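Local coordinates for recombination protein RecR (Deinococcus radiodurans, PDB 1VDD) that probably takes part in recombinational DNA repair, perhaps with RecF and RecO, carrying a helix-hairpin-helix, a C4 zinc finger and a Toprim domain, at residues G109-S112 and G118-K121; L139-T144 and A149-L154. All coordinates share one frame; numbering follows the deposited sequence.

Contact 1 of 2, residues G109-S112 and G118-K121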
ATOM      1  N   GLY A 109     -26.225  13.471   0.186  1.00 44.64           N
ATOM      2  CA  GLY A 109     -26.016  12.042   0.318  1.00 41.60           C
ATOM      3  C   GLY A 109     -26.453  11.246  -0.895  1.00 40.82           C
ATOM      4  O   GLY A 109     -26.599  11.768  -1.997  1.00 38.50           O
ATOM      5  N   VAL A 110     -26.670   9.958  -0.684  1.00 45.41           N
ATOM      6  CA  VAL A 110     -27.089   9.078  -1.758  1.00 45.26           C
ATOM      7  C   VAL A 110     -28.226   8.235  -1.243  1.00 40.98           C
ATOM      8  O   VAL A 110     -28.270   7.915  -0.067  1.00 38.69           O
ATOM      9  CB  VAL A 110     -25.979   8.105  -2.149  1.00 45.50           C
ATOM     10  CG1 VAL A 110     -26.167   7.665  -3.584  1.00 47.28           C
ATOM     11  CG2 VAL A 110     -24.623   8.741  -1.923  1.00 52.48           C
ATOM     12  N   LEU A 111     -29.135   7.862  -2.126  1.00 47.57           N
ATOM     13  CA  LEU A 111     -30.245   7.018  -1.725  1.00 56.50           C
ATOM     14  C   LEU A 111     -29.699   5.660  -1.289  1.00 58.44           C
ATOM     15  O   LEU A 111     -28.558   5.313  -1.579  1.00 55.99           O
ATOM     16  CB  LEU A 111     -31.227   6.849  -2.886  1.00 54.65           C
ATOM     17  CG  LEU A 111     -31.872   8.166  -3.324  1.00 59.14           C
ATOM     18  CD1 LEU A 111     -32.885   7.909  -4.423  1.00 61.69           C
ATOM     19  CD2 LEU A 111     -32.552   8.816  -2.128  1.00 60.84           C
ATOM     20  N   SER A 112     -30.517   4.909  -0.568  1.00 64.71           N
ATOM     21  CA  SER A 112     -30.136   3.590  -0.092  1.00 71.49           C
ATOM     22  C   SER A 112     -31.362   2.961   0.542  1.00 75.45           C
ATOM     23  O   SER A 112     -31.638   3.147   1.727  1.00 73.63           O
ATOM     24  CB  SER A 112     -28.997   3.686   0.924  1.00 68.68           C
ATOM     25  OG  SER A 112     -29.315   4.607   1.945  1.00 73.07           O
ATOM     26  N   GLY A 118     -34.441   7.626   2.252  1.00 64.11           N
ATOM     27  CA  GLY A 118     -35.137   7.945   1.021  1.00 59.48           C
ATOM     28  C   GLY A 118     -35.025   9.401   0.630  1.00 57.66           C
ATOM     29  O   GLY A 118     -34.450  10.199   1.366  1.00 57.71           O
ATOM     30  N   PRO A 119     -35.579   9.776  -0.532  1.00 56.27           N
ATOM     31  CA  PRO A 119     -35.553  11.143  -1.051  1.00 56.65           C
ATOM     32  C   PRO A 119     -36.170  12.170  -0.113  1.00 59.17           C
ATOM     33  O   PRO A 119     -36.721  13.179  -0.554  1.00 63.47           O
ATOM     34  CB  PRO A 119     -36.318  11.026  -2.369  1.00 54.72           C
ATOM     35  CG  PRO A 119     -37.278   9.919  -2.095  1.00 54.71           C
ATOM     36  CD  PRO A 119     -36.399   8.913  -1.398  1.00 55.19           C
ATOM     37  N   ASP A 120     -36.087  11.912   1.183  1.00 60.43           N
ATOM     38  CA  ASP A 120     -36.628  12.838   2.161  1.00 60.65           C
ATOM     39  C   ASP A 120     -35.508  13.122   3.129  1.00 61.57           C
ATOM     40  O   ASP A 120     -35.588  14.045   3.933  1.00 65.60           O
ATOM     41  CB  ASP A 120     -37.826  12.226   2.876  1.00 61.42           C
ATOM     42  CG  ASP A 120     -38.831  11.625   1.904  1.00 71.24           C
ATOM     43  OD1 ASP A 120     -38.760  10.399   1.645  1.00 74.22           O
ATOM     44  OD2 ASP A 120     -39.681  12.381   1.383  1.00 70.66           O
ATOM     45  N   LYS A 121     -34.457  12.312   3.041  1.00 58.60           N
ATOM     46  CA  LYS A 121     -33.282  12.477   3.883  1.00 56.98           C
ATOM     47  C   LYS A 121     -32.241  13.190   3.034  1.00 55.39           C
ATOM     48  O   LYS A 121     -31.180  13.568   3.521  1.00 51.09           O
ATOM     49  CB  LYS A 121     -32.738  11.120   4.339  1.00 61.32           C
ATOM     50  CG  LYS A 121     -33.714  10.300   5.171  1.00 65.97           C
ATOM     51  CD  LYS A 121     -33.091   8.992   5.659  1.00 63.93           C
ATOM     52  CE  LYS A 121     -32.066   9.225   6.765  1.00 61.59           C
ATOM     53  NZ  LYS A 121     -32.677   9.795   8.000  1.00 59.23           N
TER
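Leu111 lays its CD2 methyl over the face of the peptide that joins Gly118 to Pro119. Leu111 CD2 stands 3.6 Å from Pro119 N and 3.8 Å from Gly118 C. The same methyl also lies over the N-CD side of the pyrrolidine ring, with Leu111 CD2 3.9 Å from Pro119 CD. One branch thus serves both the peptide and the ring. The torsions explain the choice of branch: CG sits opposite the carbonyl carbon (chi1 -63°), and with CD1 continuing the extended chain (chi2 -177°), CD2 branches off to the turn.

Each residue suits its place. Gly118, without a beta carbon, leaves room for the delta carbon of the proline that follows. Pro119, whose ring restricts phi, begins the bend and supplies a tertiary amide that has no N-H, so its nitrogen can lie against a hydrocarbon. A beta turn results, closed by Lys121 N donating to Gly118 O over 2.7 Å. Leu122, which packs on Leu111, and Ile124, which packs on Pro119, extend the apolar surroundings. Because the contact is made by van der Waals touch alone, it rests on the fit of shapes and on excluding water from apolar groups.

Contact 2 of 2, residues L139-T144 and A149-L154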
ATOM      1  N   LEU A 139     -26.873  14.718 -14.178  1.00 32.99           N
ATOM      2  CA  LEU A 139     -26.847  13.893 -12.985  1.00 36.37           C
ATOM      3  C   LEU A 139     -25.419  13.444 -12.748  1.00 36.04           C
ATOM      4  O   LEU A 139     -24.876  12.612 -13.482  1.00 38.18           O
ATOM      5  CB  LEU A 139     -27.781  12.699 -13.152  1.00 30.22           C
ATOM      6  CG  LEU A 139     -29.192  13.158 -13.514  1.00 31.60           C
ATOM      7  CD1 LEU A 139     -30.092  11.945 -13.685  1.00 33.79           C
ATOM      8  CD2 LEU A 139     -29.717  14.107 -12.440  1.00 30.28           C
ATOM      9  N   ALA A 140     -24.813  14.011 -11.715  1.00 35.76           N
ATOM     10  CA  ALA A 140     -23.433  13.705 -11.392  1.00 36.14           C
ATOM     11  C   ALA A 140     -23.270  13.003 -10.062  1.00 36.41           C
ATOM     12  O   ALA A 140     -22.329  13.288  -9.320  1.00 39.97           O
ATOM     13  CB  ALA A 140     -22.606  14.966 -11.416  1.00 31.31           C
ATOM     14  N   THR A 141     -24.186  12.091  -9.756  1.00 32.45           N
ATOM     15  CA  THR A 141     -24.077  11.332  -8.529  1.00 31.99           C
ATOM     16  C   THR A 141     -23.031  10.258  -8.796  1.00 32.14           C
ATOM     17  O   THR A 141     -22.639  10.038  -9.943  1.00 31.11           O
ATOM     18  CB  THR A 141     -25.394  10.659  -8.145  1.00 28.26           C
ATOM     19  OG1 THR A 141     -25.716   9.662  -9.106  1.00 31.69           O
ATOM     20  CG2 THR A 141     -26.510  11.675  -8.088  1.00 31.15           C
ATOM     21  N   GLY A 142     -22.578   9.607  -7.732  1.00 31.23           N
ATOM     22  CA  GLY A 142     -21.566   8.571  -7.853  1.00 31.36           C
ATOM     23  C   GLY A 142     -21.865   7.490  -8.877  1.00 23.32           C
ATOM     24  O   GLY A 142     -22.746   7.626  -9.709  1.00 22.31           O
ATOM     25  N   THR A 143     -21.136   6.393  -8.809  1.00 24.56           N
ATOM     26  CA  THR A 143     -21.337   5.321  -9.771  1.00 34.51           C
ATOM     27  C   THR A 143     -21.461   3.999  -9.043  1.00 41.66           C
ATOM     28  O   THR A 143     -21.384   2.922  -9.639  1.00 50.91           O
ATOM     29  CB  THR A 143     -20.173   5.261 -10.757  1.00 21.71           C
ATOM     30  OG1 THR A 143     -18.952   5.124 -10.023  1.00 23.26           O
ATOM     31  CG2 THR A 143     -20.123   6.538 -11.562  1.00 11.31           C
ATOM     32  N   THR A 144     -21.624   4.093  -7.735  1.00 45.13           N
ATOM     33  CA  THR A 144     -21.818   2.912  -6.924  1.00 48.70           C
ATOM     34  C   THR A 144     -23.279   2.596  -7.209  1.00 48.21           C
ATOM     35  O   THR A 144     -23.937   3.359  -7.921  1.00 51.17           O
ATOM     36  CB  THR A 144     -21.626   3.252  -5.450  1.00 46.54           C
ATOM     37  OG1 THR A 144     -22.593   4.234  -5.067  1.00 41.16           O
ATOM     38  CG2 THR A 144     -20.228   3.830  -5.236  1.00 43.29           C
ATOM     39  N   ALA A 149     -28.416   4.330  -8.489  1.00 42.82           N
ATOM     40  CA  ALA A 149     -29.808   4.305  -8.075  1.00 41.87           C
ATOM     41  C   ALA A 149     -30.380   5.706  -7.844  1.00 44.59           C
ATOM     42  O   ALA A 149     -31.489   6.012  -8.294  1.00 43.22           O
ATOM     43  CB  ALA A 149     -29.948   3.475  -6.824  1.00 43.90           C
ATOM     44  N   THR A 150     -29.630   6.561  -7.148  1.00 46.77           N
ATOM     45  CA  THR A 150     -30.106   7.923  -6.873  1.00 43.14           C
ATOM     46  C   THR A 150     -30.447   8.622  -8.178  1.00 41.99           C
ATOM     47  O   THR A 150     -31.522   9.198  -8.320  1.00 43.79           O
ATOM     48  CB  THR A 150     -29.045   8.783  -6.148  1.00 41.01           C
ATOM     49  OG1 THR A 150     -28.442   8.026  -5.098  1.00 36.04           O
ATOM     50  CG2 THR A 150     -29.698  10.024  -5.548  1.00 38.05           C
ATOM     51  N   ALA A 151     -29.515   8.549  -9.125  1.00 38.65           N
ATOM     52  CA  ALA A 151     -29.655   9.169 -10.434  1.00 35.95           C
ATOM     53  C   ALA A 151     -30.903   8.726 -11.175  1.00 37.10           C
ATOM     54  O   ALA A 151     -31.671   9.558 -11.672  1.00 36.81           O
ATOM     55  CB  ALA A 151     -28.427   8.876 -11.277  1.00 39.27           C
ATOM     56  N   LEU A 152     -31.107   7.418 -11.268  1.00 41.97           N
ATOM     57  CA  LEU A 152     -32.287   6.923 -11.962  1.00 41.11           C
ATOM     58  C   LEU A 152     -33.539   7.407 -11.239  1.00 39.25           C
ATOM     59  O   LEU A 152     -34.556   7.684 -11.864  1.00 36.91           O
ATOM     60  CB  LEU A 152     -32.257   5.397 -12.059  1.00 46.63           C
ATOM     61  CG  LEU A 152     -31.121   4.806 -12.914  1.00 51.56           C
ATOM     62  CD1 LEU A 152     -31.436   3.338 -13.215  1.00 55.33           C
ATOM     63  CD2 LEU A 152     -30.970   5.576 -14.228  1.00 49.55           C
ATOM     64  N   TYR A 153     -33.464   7.534  -9.923  1.00 41.79           N
ATOM     65  CA  TYR A 153     -34.619   8.027  -9.190  1.00 46.52           C
ATOM     66  C   TYR A 153     -34.841   9.472  -9.600  1.00 46.56           C
ATOM     67  O   TYR A 153     -35.970   9.886  -9.874  1.00 46.41           O
ATOM     68  CB  TYR A 153     -34.394   7.984  -7.681  1.00 45.09           C
ATOM     69  CG  TYR A 153     -35.528   8.633  -6.923  1.00 49.23           C
ATOM     70  CD1 TYR A 153     -36.741   7.967  -6.729  1.00 47.82           C
ATOM     71  CD2 TYR A 153     -35.415   9.937  -6.456  1.00 50.92           C
ATOM     72  CE1 TYR A 153     -37.803   8.583  -6.092  1.00 44.90           C
ATOM     73  CE2 TYR A 153     -36.473  10.566  -5.819  1.00 52.08           C
ATOM     74  CZ  TYR A 153     -37.662   9.885  -5.642  1.00 52.24           C
ATOM     75  OH  TYR A 153     -38.708  10.515  -5.011  1.00 54.10           O
ATOM     76  N   LEU A 154     -33.751  10.236  -9.636  1.00 47.16           N
ATOM     77  CA  LEU A 154     -33.815  11.649  -9.998  1.00 48.36           C
ATOM     78  C   LEU A 154     -34.337  11.823 -11.416  1.00 49.07           C
ATOM     79  O   LEU A 154     -35.154  12.713 -11.680  1.00 49.90           O
ATOM     80  CB  LEU A 154     -32.436  12.300  -9.842  1.00 46.23           C
ATOM     81  CG  LEU A 154     -31.948  12.413  -8.392  1.00 43.93           C
ATOM     82  CD1 LEU A 154     -30.533  12.965  -8.359  1.00 39.73           C
ATOM     83  CD2 LEU A 154     -32.892  13.312  -7.603  1.00 41.09           C
TER
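Leu139 and Leu154 pass each other at a slant, with one methyl of the first directed at the root of the second: Leu139 CD2 meets Leu154 CB at 4.2 Å. The other fork of Leu139 settles on the helix backbone, its CD1 lying 3.5 Å from Ala151 O. The short methyl of Ala151 suits this spot, since it lets the loop come close to the helix.

Thr141 turns its two branches to different tasks. With chi1 at 66°, its hydroxyl falls between the backbone N and the carbonyl carbon, where it bonds to Gly147 O in the first turn of helix 145-158 while Thr141 OG1 also touches Ala151 CB at 3.6 Å. Its methyl lies beside the backbone N instead and packs on apolar atoms, Thr141 CG2 being 4.2 Å from Leu154 CD1 and 4.3 Å from Thr150 CB. A threonine suits this place because one side chain offers a hydroxyl to a helix carbonyl and a methyl to apolar neighbours. Thr144 begins the helix as its N-cap, its OG1 accepting from Gly147 N.

Arg167 donates to the carbonyl oxygens of Leu139, Thr141 and Gly142, and Thr143 OG1 bonds to Pro173 O and Gly176 N of the second subunit. Helix 145-158 here crosses over between the parallel strands 136-139 and 164-167, with Leu139 and Leu154 both packed on Val84 of strand 81-85.

The contacts follow one another along the Toprim domain, contact 1 closing within the long loop between strands 103-106 and 136-139 before contact 2 opens at the end of the latter strand. Their centres are 11 Å apart, and helix 145-158 joins them. Thr150 OG1, the hydroxyl that also bonds to Glu146 O, probably hydrogen-bonds to Leu111 N at 3.1 Å, while Tyr153 packs on Leu111 and Pro119. Thr150 takes part in both contacts, whereas Ala151 and Leu154 face segment 139-144. Contact 1 touches no other chain, but the loop leading into the helix in contact 2 meets the second subunit of the four-chain assembly.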